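Local coordinates for extracellular solute-binding protein, family 1 (PDB 6G7N) that binds ferric iron through tyrosine side chains and, as a solute-binding protein, probably hands it to an ABC transporter for uptake, at residues A[3-8]-A[29-34]; A[7-12]-A[56-61]; A[130-135]-A[166-171]; A[175-180]-A[192-197]. One frame throughout, in Å; residues are numbered along the deposited sequence. Where two conformers were deposited one is given.

The four contacts come in numerical order along the chain and all reach the same mixed sheet; in space contact 4 lies nearer the centre than contact 3. Contacts 1 and 2 both involve the end of strand 2-7, share Ser7 and Ser8, and have centres about 10 Å apart; strand 2-7 pairs with strand 28-33 in the first and with strand 54-58 in the second. Contacts 3 and 4, about 13 Å between centres, lie around the neighbouring strands 132-133 and 191-195, and Arg135 makes a long, weak ion pair with Asp177 between them. The centres of contacts 1 and 3 are about 38 Å apart. Contacts 2 and 4 both touch D-alanine, consistent with the two-lobed, central-cleft architecture of solute-binding proteins.

Contact 1 (A[3-8]-A[29-34]); sequences INLYSS and VNLIEG
In the beta-alpha-beta unit made of strand 2-7, helix 15-25 and strand 28-33, residues 3-7 and 29-33 run side by side as parallel strands, from Ile3 beside Val29 to Tyr6 beside Ile32. Leu5 is gripped twice: its N donates to Asn30 O, and its O accepts from Ile32 N (2.8 Å, 176° at the hydrogen). Asn30 N to Ile3 O and Ser7 N to Ile32 O extend the same pattern. A side-chain bond joins the equivalent asparagines, which point the same way with amide planes only 23° apart; Asn30 ND2 donates to Asn4 OD1 at 3.1 Å, while Asn4 ND2 turns to Pro51 O. An alanine in place of Asn30 would probably leave Asn4 OD1 without this donor and its amide less firmly held. On the face with Leu5, Val29 and Leu31, helix 15-25 covers the sheet through Tyr18, and Leu5 CD2 lies 4.0 Å from Leu31 CD1. Tyr6 and Ile32 meet on the other face, beneath helix 36-46, and the Tyr6 OH bonds to Glu46. There Ile32 CG2, anti to its backbone N, stands over the Tyr6 ring, 4.0 Å from the ring centroid.

Contact 2 (A[7-12]-A[56-61]); sequences SSRHYD and MTVDAG. With DAL (D-alanine), chain C.
Ser7 and Met56 form a parallel bridge where strand 2-7 gives way to the loop leading to helix 15-25, and two hydrogen bonds carry the pairing into Ser8 and Thr57. Ser8 N donates to Met56 O at 3.1 Å, and the Thr57 hydroxyl gives its proton to Ser8 OG, with 2.7 Å between OG1 and OG. Met56 O also receives a CA-H...O contact from Ser7 CA at 3.3 Å.

A further bond sets the course of the loop. Ser7 OG lies anti to its backbone N (chi1 180°) and accepts from Arg9 N at 2.9 Å, an ST turn that bends the chain as it leaves the sheet. An alanine at Ser7 would probably leave Arg9 N without its acceptor and this turn less firmly fixed. Within 56-61, just past strand 54-58, Asp59 caps helix 60-68, its OD1 accepting from Gly61 N through the anti lone pair.

Apolar contact and ligand meet at the end of strand 54-58. Arg9 crosses Val58 at about a right angle, its CD 3.6 Å from Val58 CG1, while its guanidinium is held by Ser234, Ser99 and Phe264. Tyr11 presents its edge to D-alanine, with Tyr11 OH 2.8 Å from the ligand OXT. Arg9, Tyr11 and Val58 thus belong to the pocket wall.

Strand 28-33 flanks strand 2-7 on its other side, strand 231-239 pairs with strand 54-58, and helix 140-167 places Tyr141 against Val58.

Contact 3 (A[130-135]-A[166-171]); sequences GKIVIR and VRNFAR
Ile132 and Phe169 are joined by a single backbone bridge, which ties strand 132-133 to the loop leaving helix 140-167. The hydrogen bonds run both ways across it. Ala170 N donates to Ile132 O at 2.7 Å in a nearly straight bond (172° at the hydrogen), and Ile132 N reaches Asn168 O at 3.2 Å; Lys131 N adds a weak bond to that same oxygen. Water extends the join: one molecule accepts from Gly130 N and donates to Arg167 O and Phe169 O.

Apolar contacts fill in round the backbone. Ile132 CG1, anti to the carbonyl carbon (chi1 -57°), carries CD1 to within 3.7 Å of Asn168 CB, the two side chains crossing obliquely, while the Asn168 amide turns to Leu123 O and Gln125 O. The CG2 branch of Ile134 approaches CE1 and CZ of the Phe169 ring, 3.5 Å from each. Val166 CA, in the last turn of the helix, sits over the centre of one face of this ring, 3.7 Å above its plane. Ala170 CB packs on Val133 CG1 at 4.1 Å.

Phe169 is flanked edge-to-face by Phe165 of helix 140-167 and by Trp315, Val133 packs on helix 177-186, and strand 132-133 pairs in parallel with strand 191-195.

Contact 4 (A[175-180]-A[192-197]); sequences GNDTAQ and GLANSY. With FE (Fe (III) ion), chain E; DAL (D-alanine), chain C.
With chi1 at -90°, Asp177 sets its CG 3.7 Å from Ala194 CA. The carboxylate meets the end of strand 191-195: Asn195 N donates to Asp177 OD2 at 2.8 Å, approaching from above the carboxylate plane. OD2 also forms a salt bridge with Arg103, and OD1 takes a proton from a water that gives its other one to Leu193 O, so both oxygens have partners at the strand. Beside them Ala194 CB packs 3.6 Å from OD2.

The start of helix 177-186 is well tied down. Asn176 is its N-cap, its OD1 accepting from Ala179 N at 3.0 Å. Its backbone O is gripped by Gln180 N and Gln180 NE2, which come from opposite faces of the carbonyl plane; NE2 also bonds to Glu174 O.

From Asn195 the polar chain leads on to the metal. With its CG anti to the carbonyl carbon (chi1 -72°), Asn195 donates from ND2 to Tyr197 OH at 3.0 Å (163° at the hydrogen), with that oxygen in the plane of the amide. The same oxygen binds the iron(III) ion at 2.0 Å, the metal lying in the plane of the ring at its edge. This hydrogen bond from the amide probably helps to orient the phenol oxygen and to stabilise negative charge on it. D-alanine chelates the iron through its N at 2.2 Å and its O, and Tyr141 and Tyr198 join Tyr197 in the tyrosine-rich ferric site characteristic of iron-binding members of the solute-binding protein family.

Contact 1 (A[3-8]-A[29-34])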
loop_
_atom_site.group_PDB
_atom_site.type_symbol
_atom_site.label_atom_id
_atom_site.label_comp_id
_atom_site.label_asym_id
_atom_site.label_seq_id
_atom_site.Cartn_x
_atom_site.Cartn_y
_atom_site.Cartn_z
ATOM N N ILE A 3 10.453 -23.334 -3.973
ATOM C CA ILE A 3 9.404 -22.530 -4.574
ATOM C C ILE A 3 10.024 -21.366 -5.347
ATOM O O ILE A 3 11.077 -20.851 -4.967
ATOM C CB ILE A 3 8.399 -22.008 -3.545
ATOM C CG1 ILE A 3 9.086 -21.146 -2.479
ATOM C CG2 ILE A 3 7.669 -23.172 -2.910
ATOM C CD1 ILE A 3 8.108 -20.364 -1.656
ATOM N N ASN A 4 9.329 -20.931 -6.388
ATOM C CA ASN A 4 9.731 -19.779 -7.178
ATOM C C ASN A 4 8.851 -18.592 -6.816
ATOM O O ASN A 4 7.656 -18.578 -7.133
ATOM C CB ASN A 4 9.635 -20.124 -8.657
ATOM C CG ASN A 4 10.531 -21.279 -9.027
ATOM O OD1 ASN A 4 11.707 -21.275 -8.688
ATOM N ND2 ASN A 4 9.971 -22.281 -9.698
ATOM N N LEU A 5 9.478 -17.621 -6.149
ATOM C CA LEU A 5 8.822 -16.391 -5.698
ATOM C C LEU A 5 9.087 -15.280 -6.696
ATOM O O LEU A 5 10.238 -14.855 -6.847
ATOM C CB LEU A 5 9.393 -16.021 -4.340
ATOM C CG LEU A 5 8.954 -14.676 -3.754
ATOM C CD1 LEU A 5 7.442 -14.525 -3.607
ATOM C CD2 LEU A 5 9.658 -14.379 -2.427
ATOM N N TYR A 6 8.033 -14.838 -7.387
ATOM C CA TYR A 6 8.103 -13.674 -8.304
ATOM C C TYR A 6 7.593 -12.480 -7.494
ATOM O O TYR A 6 6.427 -12.420 -7.127
ATOM C CB TYR A 6 7.207 -13.884 -9.515
ATOM C CG TYR A 6 7.744 -14.757 -10.631
ATOM C CD1 TYR A 6 8.411 -15.951 -10.381
ATOM C CD2 TYR A 6 7.493 -14.413 -11.952
ATOM C CE1 TYR A 6 8.855 -16.755 -11.425
ATOM C CE2 TYR A 6 7.903 -15.213 -12.997
ATOM C CZ TYR A 6 8.589 -16.383 -12.743
ATOM O OH TYR A 6 8.981 -17.178 -13.803
ATOM N N SER A 7 8.476 -11.538 -7.172
ATOM C CA SER A 7 8.117 -10.440 -6.269
ATOM C C SER A 7 8.685 -9.109 -6.720
ATOM O O SER A 7 9.845 -9.017 -7.130
ATOM C CB SER A 7 8.615 -10.716 -4.858
ATOM O OG SER A 7 8.273 -9.647 -3.996
ATOM N N SER A 8 7.861 -8.072 -6.583
ATOM C CA SER A 8 8.328 -6.683 -6.695
ATOM C C SER A 8 8.629 -6.012 -5.342
ATOM O O SER A 8 8.968 -4.828 -5.284
ATOM C CB SER A 8 7.291 -5.861 -7.469
ATOM O OG SER A 8 6.089 -5.725 -6.733
ATOM N N VAL A 29 13.842 -20.941 -1.374
ATOM C CA VAL A 29 13.131 -19.855 -2.052
ATOM C C VAL A 29 14.003 -19.309 -3.179
ATOM O O VAL A 29 15.081 -18.757 -2.911
ATOM C CB VAL A 29 12.776 -18.710 -1.091
ATOM C CG1 VAL A 29 12.031 -17.598 -1.832
ATOM C CG2 VAL A 29 11.975 -19.239 0.106
ATOM N N ASN A 30 13.545 -19.488 -4.422
ATOM C CA ASN A 30 14.197 -18.910 -5.590
ATOM C C ASN A 30 13.484 -17.595 -5.894
ATOM O O ASN A 30 12.304 -17.593 -6.202
ATOM C CB ASN A 30 14.065 -19.834 -6.789
ATOM C CG ASN A 30 14.775 -21.154 -6.610
ATOM O OD1 ASN A 30 15.847 -21.224 -6.007
ATOM N ND2 ASN A 30 14.174 -22.217 -7.148
ATOM N N LEU A 31 14.211 -16.486 -5.818
ATOM C CA LEU A 31 13.655 -15.154 -6.014
ATOM C C LEU A 31 13.810 -14.669 -7.447
ATOM O O LEU A 31 14.941 -14.653 -7.958
ATOM C CB LEU A 31 14.336 -14.178 -5.060
ATOM C CG LEU A 31 13.868 -12.732 -5.174
ATOM C CD1 LEU A 31 12.437 -12.524 -4.695
ATOM C CD2 LEU A 31 14.802 -11.843 -4.382
ATOM N N ILE A 32 12.698 -14.269 -8.067
ATOM C CA ILE A 32 12.664 -13.600 -9.368
ATOM C C ILE A 32 12.070 -12.229 -9.112
ATOM O O ILE A 32 10.981 -12.120 -8.607
ATOM C CB ILE A 32 11.792 -14.404 -10.378
ATOM C CG1 ILE A 32 12.362 -15.833 -10.596
ATOM C CG2 ILE A 32 11.630 -13.670 -11.697
ATOM C CD1 ILE A 32 13.791 -15.916 -11.035
ATOM N N GLU A 33 12.804 -11.175 -9.439
ATOM C CA GLU A 33 12.320 -9.832 -9.219
ATOM C C GLU A 33 11.880 -9.134 -10.478
ATOM O O GLU A 33 12.325 -9.463 -11.589
ATOM C CB GLU A 33 13.391 -9.010 -8.505
ATOM C CG GLU A 33 13.777 -9.515 -7.130
ATOM C CD GLU A 33 14.700 -8.553 -6.422
ATOM O OE1 GLU A 33 15.939 -8.719 -6.532
ATOM O OE2 GLU A 33 14.202 -7.595 -5.783
ATOM N N GLY A 34 11.099 -8.079 -10.277
ATOM C CA GLY A 34 10.668 -7.222 -11.371
ATOM C C GLY A 34 9.688 -6.207 -10.838
ATOM O O GLY A 34 9.251 -6.316 -9.714
HETATM O O HOH W 1 11.445 -7.304 -5.576
#

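Contact 2 (A[7-12]-A[56-61])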
loop_
_atom_site.group_PDB
_atom_site.type_symbol
_atom_site.label_atom_id
_atom_site.label_comp_id
_atom_site.label_asym_id
_atom_site.label_seq_id
_atom_site.Cartn_x
_atom_site.Cartn_y
_atom_site.Cartn_z
ATOM N N SER A 7 8.476 -11.538 -7.172
ATOM C CA SER A 7 8.117 -10.440 -6.269
ATOM C C SER A 7 8.685 -9.109 -6.720
ATOM O O SER A 7 9.845 -9.017 -7.130
ATOM C CB SER A 7 8.615 -10.716 -4.858
ATOM O OG SER A 7 8.273 -9.647 -3.996
ATOM N N SER A 8 7.861 -8.072 -6.583
ATOM C CA SER A 8 8.328 -6.683 -6.695
ATOM C C SER A 8 8.629 -6.012 -5.342
ATOM O O SER A 8 8.968 -4.828 -5.284
ATOM C CB SER A 8 7.291 -5.861 -7.469
ATOM O OG SER A 8 6.089 -5.725 -6.733
ATOM N N ARG A 9 8.452 -6.772 -4.261
ATOM C CA ARG A 9 8.376 -6.258 -2.870
ATOM C C ARG A 9 9.529 -6.755 -1.989
ATOM O O ARG A 9 9.552 -6.515 -0.776
ATOM C CB ARG A 9 6.977 -6.656 -2.308
ATOM C CG ARG A 9 6.631 -6.377 -0.824
ATOM C CD ARG A 9 6.834 -4.947 -0.346
ATOM N NE ARG A 9 6.484 -4.800 1.065
ATOM C CZ ARG A 9 7.255 -5.215 2.062
ATOM N NH1 ARG A 9 8.437 -5.757 1.835
ATOM N NH2 ARG A 9 6.829 -5.075 3.318
ATOM N N HIS A 10 10.525 -7.393 -2.599
ATOM C CA HIS A 10 11.659 -7.900 -1.837
ATOM C C HIS A 10 12.546 -6.741 -1.356
ATOM O O HIS A 10 12.923 -5.864 -2.128
ATOM C CB HIS A 10 12.498 -8.864 -2.711
ATOM C CG HIS A 10 13.794 -9.278 -2.092
ATOM N ND1 HIS A 10 13.902 -10.323 -1.197
ATOM C CD2 HIS A 10 15.033 -8.757 -2.242
ATOM C CE1 HIS A 10 15.176 -10.433 -0.841
ATOM N NE2 HIS A 10 15.876 -9.487 -1.451
ATOM N N TYR A 11 12.930 -6.801 -0.085
ATOM C CA TYR A 11 14.021 -6.004 0.500
ATOM C C TYR A 11 15.089 -6.965 1.008
ATOM O O TYR A 11 14.792 -8.112 1.332
ATOM C CB TYR A 11 13.505 -5.085 1.609
ATOM C CG TYR A 11 12.685 -3.966 1.049
ATOM C CD1 TYR A 11 13.275 -2.832 0.507
ATOM C CD2 TYR A 11 11.300 -4.069 0.962
ATOM C CE1 TYR A 11 12.491 -1.820 -0.045
ATOM C CE2 TYR A 11 10.520 -3.079 0.408
ATOM C CZ TYR A 11 11.109 -1.950 -0.086
ATOM O OH TYR A 11 10.321 -0.958 -0.640
ATOM N N ASP A 12 16.345 -6.512 1.105
ATOM C CA ASP A 12 17.477 -7.372 1.508
ATOM C C ASP A 12 17.246 -8.110 2.815
ATOM O O ASP A 12 17.644 -9.268 2.982
ATOM C CB ASP A 12 18.758 -6.516 1.635
ATOM C CG ASP A 12 20.040 -7.351 1.675
ATOM O OD1 ASP A 12 20.138 -8.313 0.895
ATOM O OD2 ASP A 12 20.960 -7.034 2.462
ATOM N N MET A 56 4.129 -11.833 -5.439
ATOM C CA MET A 56 3.972 -10.784 -4.429
ATOM C C MET A 56 4.214 -9.409 -5.016
ATOM O O MET A 56 5.113 -9.210 -5.852
ATOM C CB MET A 56 4.913 -10.981 -3.246
ATOM C CG MET A 56 4.606 -12.219 -2.452
ATOM S SD MET A 56 5.529 -12.432 -0.939
ATOM C CE MET A 56 4.642 -11.311 0.116
ATOM N N THR A 57 3.434 -8.436 -4.545
ATOM C CA THR A 57 3.568 -7.056 -5.005
ATOM C C THR A 57 2.955 -6.138 -3.980
ATOM O O THR A 57 2.554 -6.572 -2.906
ATOM C CB THR A 57 2.986 -6.887 -6.425
ATOM O OG1 THR A 57 3.412 -5.648 -6.998
ATOM C CG2 THR A 57 1.452 -6.932 -6.437
ATOM N N VAL A 58 2.919 -4.836 -4.287
ATOM C CA VAL A 58 2.220 -3.866 -3.437
ATOM C C VAL A 58 0.994 -3.309 -4.133
ATOM O O VAL A 58 0.963 -3.158 -5.369
ATOM C CB VAL A 58 3.087 -2.709 -2.871
ATOM C CG1 VAL A 58 4.393 -3.256 -2.325
ATOM C CG2 VAL A 58 3.372 -1.644 -3.906
ATOM N N ASP A 59 0.012 -3.023 -3.281
ATOM C CA ASP A 59 -1.262 -2.372 -3.583
ATOM C C ASP A 59 -2.322 -3.367 -4.014
ATOM O O ASP A 59 -2.120 -4.106 -4.981
ATOM C CB ASP A 59 -1.134 -1.158 -4.542
ATOM C CG ASP A 59 -2.212 -0.143 -4.299
ATOM O OD1 ASP A 59 -3.387 -0.466 -4.560
ATOM O OD2 ASP A 59 -1.878 0.943 -3.787
ATOM N N ALA A 60 -3.462 -3.346 -3.335
ATOM C CA ALA A 60 -4.555 -4.211 -3.735
ATOM C C ALA A 60 -4.978 -3.925 -5.186
ATOM O O ALA A 60 -5.511 -4.811 -5.838
ATOM C CB ALA A 60 -5.728 -4.026 -2.789
ATOM N N GLY A 61 -4.791 -2.701 -5.685
ATOM C CA GLY A 61 -5.092 -2.462 -7.096
ATOM C C GLY A 61 -4.271 -3.322 -8.042
ATOM O O GLY A 61 -4.794 -3.776 -9.091
HETATM N N DAL C . 7.211 1.581 -3.486
HETATM C CA DAL C . 7.923 0.421 -2.854
HETATM C CB DAL C . 8.282 -0.619 -3.903
HETATM C C DAL C . 7.168 -0.185 -1.716
HETATM O O DAL C . 6.143 0.424 -1.350
HETATM O OXT DAL C . 7.612 -1.251 -1.209
#

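Contact 3 (A[130-135]-A[166-171])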
loop_
_atom_site.group_PDB
_atom_site.type_symbol
_atom_site.label_atom_id
_atom_site.label_comp_id
_atom_site.label_asym_id
_atom_site.label_seq_id
_atom_site.Cartn_x
_atom_site.Cartn_y
_atom_site.Cartn_z
ATOM N N GLY A 130 -3.942 26.438 -2.831
ATOM C CA GLY A 130 -2.515 26.732 -2.946
ATOM C C GLY A 130 -1.645 25.969 -1.965
ATOM O O GLY A 130 -0.452 26.262 -1.903
ATOM N N LYS A 131 -2.214 25.004 -1.225
ATOM C CA LYS A 131 -1.506 24.410 -0.078
ATOM C C LYS A 131 -1.203 22.924 -0.191
ATOM O O LYS A 131 -0.462 22.436 0.656
ATOM C CB LYS A 131 -2.254 24.694 1.238
ATOM C CG LYS A 131 -2.280 26.190 1.550
ATOM C CD LYS A 131 -3.000 26.573 2.817
ATOM C CE LYS A 131 -2.785 28.065 3.100
ATOM N NZ LYS A 131 -3.228 28.463 4.466
ATOM N N ILE A 132 -1.747 22.231 -1.201
ATOM C CA ILE A 132 -1.660 20.755 -1.220
ATOM C C ILE A 132 -0.636 20.303 -2.240
ATOM O O ILE A 132 -0.625 20.770 -3.384
ATOM C CB ILE A 132 -3.018 20.122 -1.557
ATOM C CG1 ILE A 132 -4.057 20.584 -0.555
ATOM C CG2 ILE A 132 -2.916 18.595 -1.582
ATOM C CD1 ILE A 132 -5.411 19.930 -0.644
ATOM N N VAL A 133 0.226 19.355 -1.849
ATOM C CA VAL A 133 1.104 18.664 -2.797
ATOM C C VAL A 133 0.754 17.159 -2.813
ATOM O O VAL A 133 0.544 16.524 -1.774
ATOM C CB VAL A 133 2.601 18.908 -2.519
ATOM C CG1 VAL A 133 2.995 20.350 -2.850
ATOM C CG2 VAL A 133 2.997 18.554 -1.114
ATOM N N ILE A 134 0.725 16.602 -4.016
ATOM C CA ILE A 134 0.461 15.182 -4.206
ATOM C C ILE A 134 1.052 14.786 -5.567
ATOM O O ILE A 134 1.144 15.599 -6.489
ATOM C CB ILE A 134 -1.053 14.859 -4.109
ATOM C CG1 ILE A 134 -1.319 13.341 -4.049
ATOM C CG2 ILE A 134 -1.829 15.480 -5.267
ATOM C CD1 ILE A 134 -2.742 12.993 -3.644
ATOM N N ARG A 135 1.443 13.517 -5.682
ATOM C CA ARG A 135 2.011 13.004 -6.930
ATOM C C ARG A 135 0.938 12.756 -7.985
ATOM O O ARG A 135 -0.273 12.940 -7.748
ATOM C CB ARG A 135 2.825 11.745 -6.646
ATOM C CG ARG A 135 2.003 10.518 -6.348
ATOM C CD ARG A 135 2.837 9.410 -5.814
ATOM N NE ARG A 135 3.791 8.867 -6.758
ATOM C CZ ARG A 135 4.655 7.897 -6.439
ATOM N NH1 ARG A 135 4.688 7.406 -5.196
ATOM N NH2 ARG A 135 5.496 7.442 -7.351
ATOM N N VAL A 166 -8.179 19.099 -6.634
ATOM C CA VAL A 166 -7.232 19.490 -7.674
ATOM C C VAL A 166 -7.040 21.015 -7.711
ATOM O O VAL A 166 -5.913 21.514 -7.897
ATOM C CB VAL A 166 -7.645 18.926 -9.028
ATOM C CG1 VAL A 166 -6.824 19.494 -10.167
ATOM C CG2 VAL A 166 -7.554 17.410 -9.024
ATOM N N ARG A 167 -8.124 21.764 -7.500
ATOM C CA ARG A 167 -8.053 23.224 -7.420
ATOM C C ARG A 167 -7.105 23.704 -6.329
ATOM O O ARG A 167 -6.594 24.817 -6.417
ATOM C CB ARG A 167 -9.465 23.796 -7.202
ATOM C CG ARG A 167 -9.559 25.258 -6.767
ATOM C CD ARG A 167 -11.020 25.697 -6.687
ATOM N NE ARG A 167 -11.203 27.131 -6.515
ATOM C CZ ARG A 167 -11.292 27.726 -5.333
ATOM N NH1 ARG A 167 -11.227 27.020 -4.210
ATOM N NH2 ARG A 167 -11.468 29.028 -5.275
ATOM N N ASN A 168 -6.890 22.872 -5.309
ATOM C CA ASN A 168 -6.053 23.213 -4.177
ATOM C C ASN A 168 -4.571 22.837 -4.344
ATOM O O ASN A 168 -3.784 23.119 -3.439
ATOM C CB ASN A 168 -6.611 22.566 -2.916
ATOM C CG ASN A 168 -7.898 23.215 -2.456
ATOM O OD1 ASN A 168 -8.178 24.347 -2.823
ATOM N ND2 ASN A 168 -8.655 22.510 -1.613
ATOM N N PHE A 169 -4.174 22.285 -5.485
ATOM C CA PHE A 169 -2.779 21.898 -5.656
ATOM C C PHE A 169 -1.869 23.125 -5.659
ATOM O O PHE A 169 -2.131 24.122 -6.361
ATOM C CB PHE A 169 -2.564 21.156 -6.967
ATOM C CG PHE A 169 -3.145 19.767 -7.045
ATOM C CD1 PHE A 169 -3.742 19.119 -5.969
ATOM C CD2 PHE A 169 -3.079 19.097 -8.258
ATOM C CE1 PHE A 169 -4.237 17.838 -6.099
ATOM C CE2 PHE A 169 -3.558 17.814 -8.398
ATOM C CZ PHE A 169 -4.125 17.183 -7.306
ATOM N N ALA A 170 -0.787 23.061 -4.884
ATOM C CA ALA A 170 0.208 24.140 -4.835
ATOM C C ALA A 170 1.061 24.201 -6.097
ATOM O O ALA A 170 1.571 25.265 -6.453
ATOM C CB ALA A 170 1.095 23.944 -3.629
ATOM N N ARG A 171 1.262 23.061 -6.737
ATOM C CA ARG A 171 2.067 22.936 -7.934
ATOM C C ARG A 171 1.533 21.735 -8.715
ATOM O O ARG A 171 0.858 20.880 -8.126
ATOM C CB ARG A 171 3.562 22.728 -7.585
ATOM C CG ARG A 171 3.877 21.381 -6.935
ATOM C CD ARG A 171 5.337 21.238 -6.609
ATOM N NE ARG A 171 5.655 19.877 -6.252
ATOM C CZ ARG A 171 6.875 19.462 -5.907
ATOM N NH1 ARG A 171 7.887 20.318 -5.848
ATOM N NH2 ARG A 171 7.091 18.184 -5.641
HETATM O O HOH W 2 -4.195 25.773 -5.580
HETATM O O HOH W 3 1.107 18.549 -6.485
#

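Contact 4 (A[175-180]-A[192-197])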
loop_
_atom_site.group_PDB
_atom_site.type_symbol
_atom_site.label_atom_id
_atom_site.label_comp_id
_atom_site.label_asym_id
_atom_site.label_seq_id
_atom_site.Cartn_x
_atom_site.Cartn_y
_atom_site.Cartn_z
ATOM N N GLY A 175 7.126 14.323 -8.899
ATOM C CA GLY A 175 7.894 13.484 -7.986
ATOM C C GLY A 175 7.088 12.386 -7.308
ATOM O O GLY A 175 5.883 12.254 -7.551
ATOM N N ASN A 176 7.777 11.606 -6.463
ATOM C CA ASN A 176 7.177 10.467 -5.778
ATOM C C ASN A 176 6.650 10.863 -4.398
ATOM O O ASN A 176 6.522 12.061 -4.092
ATOM C CB ASN A 176 8.203 9.321 -5.755
ATOM C CG ASN A 176 9.451 9.649 -4.980
ATOM O OD1 ASN A 176 9.488 10.604 -4.211
ATOM N ND2 ASN A 176 10.500 8.862 -5.205
ATOM N N ASP A 177 6.262 9.896 -3.568
ATOM C CA ASP A 177 5.680 10.242 -2.278
ATOM C C ASP A 177 6.684 10.979 -1.388
ATOM O O ASP A 177 6.350 11.927 -0.707
ATOM C CB ASP A 177 5.151 9.005 -1.509
ATOM C CG ASP A 177 3.694 8.645 -1.787
ATOM O OD1 ASP A 177 3.085 9.172 -2.767
ATOM O OD2 ASP A 177 3.157 7.829 -1.005
ATOM N N THR A 178 7.930 10.493 -1.398
ATOM C CA THR A 178 8.986 11.135 -0.608
ATOM C C THR A 178 9.189 12.597 -1.028
ATOM O O THR A 178 9.413 13.477 -0.190
ATOM C CB THR A 178 10.280 10.313 -0.742
ATOM O OG1 THR A 178 10.038 9.006 -0.218
ATOM C CG2 THR A 178 11.456 10.982 -0.070
ATOM N N ALA A 179 9.082 12.853 -2.324
ATOM C CA ALA A 179 9.183 14.223 -2.828
ATOM C C ALA A 179 8.073 15.099 -2.267
ATOM O O ALA A 179 8.301 16.288 -2.015
ATOM C CB ALA A 179 9.182 14.250 -4.342
ATOM N N GLN A 180 6.880 14.531 -2.042
ATOM C CA GLN A 180 5.799 15.344 -1.466
ATOM C C GLN A 180 6.128 15.698 -0.013
ATOM O O GLN A 180 5.899 16.817 0.426
ATOM C CB GLN A 180 4.446 14.644 -1.571
ATOM C CG GLN A 180 4.121 14.057 -2.927
ATOM C CD GLN A 180 4.368 14.966 -4.091
ATOM O OE1 GLN A 180 3.961 16.128 -4.092
ATOM N NE2 GLN A 180 5.057 14.437 -5.101
ATOM N N GLY A 192 0.237 17.316 2.346
ATOM C CA GLY A 192 0.290 16.420 1.202
ATOM C C GLY A 192 -0.248 15.079 1.564
ATOM O O GLY A 192 -0.540 14.828 2.725
ATOM N N LEU A 193 -0.428 14.220 0.554
ATOM C CA LEU A 193 -0.799 12.820 0.799
ATOM C C LEU A 193 0.381 11.939 0.449
ATOM O O LEU A 193 1.036 12.135 -0.575
ATOM C CB LEU A 193 -2.026 12.389 -0.012
ATOM C CG LEU A 193 -3.348 13.054 0.303
ATOM C CD1 LEU A 193 -4.556 12.476 -0.436
ATOM C CD2 LEU A 193 -3.717 13.003 1.779
ATOM N N ALA A 194 0.650 10.964 1.312
ATOM C CA ALA A 194 1.730 9.993 1.084
ATOM C C ALA A 194 1.462 8.778 1.950
ATOM O O ALA A 194 0.694 8.845 2.903
ATOM C CB ALA A 194 3.095 10.589 1.381
ATOM N N ASN A 195 2.157 7.683 1.644
ATOM C CA ASN A 195 2.045 6.499 2.490
ATOM C C ASN A 195 2.889 6.676 3.760
ATOM O O ASN A 195 3.991 7.229 3.722
ATOM C CB ASN A 195 2.462 5.232 1.736
ATOM C CG ASN A 195 1.474 4.786 0.672
ATOM O OD1 ASN A 195 0.307 5.208 0.669
ATOM N ND2 ASN A 195 1.934 3.918 -0.225
ATOM N N SER A 196 2.358 6.121 4.844
ATOM C CA SER A 196 2.933 6.207 6.176
ATOM C C SER A 196 4.414 5.817 6.230
ATOM O O SER A 196 5.221 6.483 6.907
ATOM C CB SER A 196 2.095 5.287 7.099
ATOM O OG SER A 196 1.948 3.962 6.569
ATOM N N TYR A 197 4.767 4.725 5.550
ATOM C CA TYR A 197 6.107 4.191 5.641
ATOM C C TYR A 197 7.164 5.112 5.052
ATOM O O TYR A 197 8.344 4.953 5.377
ATOM C CB TYR A 197 6.181 2.768 5.039
ATOM C CG TYR A 197 5.790 2.681 3.598
ATOM C CD1 TYR A 197 6.685 2.917 2.574
ATOM C CD2 TYR A 197 4.488 2.354 3.234
ATOM C CE1 TYR A 197 6.295 2.827 1.240
ATOM C CE2 TYR A 197 4.088 2.274 1.905
ATOM C CZ TYR A 197 4.973 2.552 0.890
ATOM O OH TYR A 197 4.562 2.544 -0.413
HETATM FE FE FE E . 5.767 2.380 -1.996
HETATM N N DAL C . 7.211 1.581 -3.486
HETATM C CA DAL C . 7.923 0.421 -2.854
HETATM C CB DAL C . 8.282 -0.619 -3.903
HETATM C C DAL C . 7.168 -0.185 -1.716
HETATM O O DAL C . 6.143 0.424 -1.350
HETATM O OXT DAL C . 7.612 -1.251 -1.209
HETATM O O HOH W 4 1.752 11.718 -3.230
#